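Local coordinates for molybdenum cofactor carrier protein (PDB 2IZ6), which probably binds the molybdenum cofactor and carries it, perhaps holding it in store until it is passed to molybdoenzymes, at residues Gly38-Ile41 with Ala42-Trp46. Sequence-based numbering, arbitrary orientation.
Sequences GKQI and ATHGW
The side chain of H44 folds back onto the carbonyl of Q40 where helix 28-43 ends in a Schellman motif, the turn leading into strand 47-51 of a beta-alpha-beta unit in this Rossmann-like SLOG fold. From CB outward, each atom of H44 meets something different. Its CB lies 3.4 Å above the ring plane of W46, over the centre, and so covers one face of the indole. CG stands beside the backbone N (chi1 -75°), which swings the imidazole back toward the helix. ND1 then donates to Q40 O at 2.8 Å, with the acceptor at the ring edge, close to the imidazole plane. CE1, farther along, comes within 4.2 Å of Q40 OE1, the amide and ring planes being steeply inclined at 69°. The amide's NE2 turns the other way, to E36 one helical turn back, and I165 of helix 161-173 packs against both Q40 and H44.

Q40 O takes a second bond, from H44 N at 3.0 Å, and the two donors arrive from opposite faces of the carbonyl plane. K39 O is shared in the same fashion by T43 N and by T43 OG1, the latter 2.8 Å away and above the carbonyl plane. The last turn therefore has side-chain donors supplementing its backbone bonds.

At G45 phi turns positive, and the chain doubles back: G45 N bonds to A42 O, and W46 N reaches I41 O at 3.2 Å. W46 thereby lands beside I41, their side chains crossing at about a right angle. Both also pack on I16 of strand 15-19, tying the helix end to the sheet. Between I41 and W46 the side chains come nearest where I41 CG2 meets W46 CB, at 3.9 Å.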
loop_
_atom_site.group_PDB
_atom_site.type_symbol
_atom_site.label_atom_id
_atom_site.label_comp_id
_atom_site.label_asym_id
_atom_site.label_seq_id
_atom_site.Cartn_x
_atom_site.Cartn_y
_atom_site.Cartn_z
ATOM N N GLY A 38 -12.943 -19.356 -15.886
ATOM C CA GLY A 38 -12.681 -18.171 -16.726
ATOM C C GLY A 38 -13.613 -18.076 -17.921
ATOM O O GLY A 38 -14.264 -17.034 -18.195
ATOM N N LYS A 39 -13.800 -19.192 -18.586
ATOM C CA LYS A 39 -14.755 -19.318 -19.754
ATOM C C LYS A 39 -16.124 -18.919 -19.344
ATOM O O LYS A 39 -16.721 -18.115 -20.009
ATOM C CB LYS A 39 -14.689 -20.760 -20.346
ATOM C CG LYS A 39 -13.494 -21.070 -21.060
ATOM C CD LYS A 39 -13.782 -22.353 -21.878
ATOM C CE LYS A 39 -12.639 -23.312 -21.908
ATOM N NZ LYS A 39 -13.179 -24.683 -22.372
ATOM N N GLN A 40 -16.596 -19.411 -18.208
ATOM C CA GLN A 40 -17.978 -19.236 -17.807
ATOM C C GLN A 40 -18.170 -17.866 -17.346
ATOM O O GLN A 40 -19.226 -17.268 -17.570
ATOM C CB GLN A 40 -18.351 -20.316 -16.792
ATOM C CG GLN A 40 -18.318 -21.698 -17.414
ATOM C CD GLN A 40 -19.232 -21.891 -18.631
ATOM O OE1 GLN A 40 -20.309 -21.244 -18.752
ATOM N NE2 GLN A 40 -18.856 -22.840 -19.503
ATOM N N ILE A 41 -17.159 -17.307 -16.673
ATOM C CA ILE A 41 -17.279 -15.923 -16.259
ATOM C C ILE A 41 -17.488 -15.028 -17.476
ATOM O O ILE A 41 -18.329 -14.148 -17.440
ATOM C CB ILE A 41 -16.033 -15.468 -15.376
ATOM C CG1 ILE A 41 -16.114 -16.159 -14.016
ATOM C CG2 ILE A 41 -15.794 -13.970 -15.367
ATOM C CD1 ILE A 41 -14.806 -16.111 -13.267
ATOM N N ALA A 42 -16.669 -15.142 -18.465
ATOM C CA ALA A 42 -16.811 -14.333 -19.685
ATOM C C ALA A 42 -18.131 -14.536 -20.430
ATOM O O ALA A 42 -18.739 -13.586 -20.907
ATOM C CB ALA A 42 -15.730 -14.574 -20.577
ATOM N N THR A 43 -18.564 -15.767 -20.440
ATOM C CA THR A 43 -19.802 -16.158 -21.142
ATOM C C THR A 43 -21.020 -15.526 -20.499
ATOM O O THR A 43 -21.971 -15.144 -21.174
ATOM C CB THR A 43 -19.940 -17.678 -21.172
ATOM O OG1 THR A 43 -18.816 -18.292 -21.890
ATOM C CG2 THR A 43 -21.275 -18.088 -21.801
ATOM N N HIS A 44 -20.970 -15.350 -19.162
ATOM C CA HIS A 44 -21.963 -14.598 -18.444
ATOM C C HIS A 44 -21.851 -13.093 -18.559
ATOM O O HIS A 44 -22.618 -12.367 -17.935
ATOM C CB HIS A 44 -21.976 -15.050 -16.966
ATOM C CG HIS A 44 -22.633 -16.376 -16.763
ATOM N ND1 HIS A 44 -22.005 -17.560 -17.057
ATOM C CD2 HIS A 44 -23.906 -16.694 -16.405
ATOM C CE1 HIS A 44 -22.843 -18.568 -16.836
ATOM N NE2 HIS A 44 -23.992 -18.070 -16.399
ATOM N N GLY A 45 -20.897 -12.574 -19.326
ATOM C CA GLY A 45 -20.787 -11.142 -19.485
ATOM C C GLY A 45 -20.097 -10.399 -18.388
ATOM O O GLY A 45 -20.304 -9.189 -18.259
ATOM N N TRP A 46 -19.396 -11.132 -17.545
ATOM C CA TRP A 46 -18.689 -10.584 -16.430
ATOM C C TRP A 46 -17.227 -10.298 -16.804
ATOM O O TRP A 46 -16.661 -10.966 -17.646
ATOM C CB TRP A 46 -18.781 -11.479 -15.189
ATOM C CG TRP A 46 -20.157 -11.911 -14.856
ATOM C CD1 TRP A 46 -21.333 -11.181 -14.981
ATOM C CD2 TRP A 46 -20.517 -13.122 -14.181
ATOM N NE1 TRP A 46 -22.409 -11.997 -14.572
ATOM C CE2 TRP A 46 -21.928 -13.176 -14.087
ATOM C CE3 TRP A 46 -19.787 -14.272 -13.869
ATOM C CZ2 TRP A 46 -22.604 -14.299 -13.549
ATOM C CZ3 TRP A 46 -20.468 -15.413 -13.361
ATOM C CH2 TRP A 46 -21.871 -15.376 -13.179
#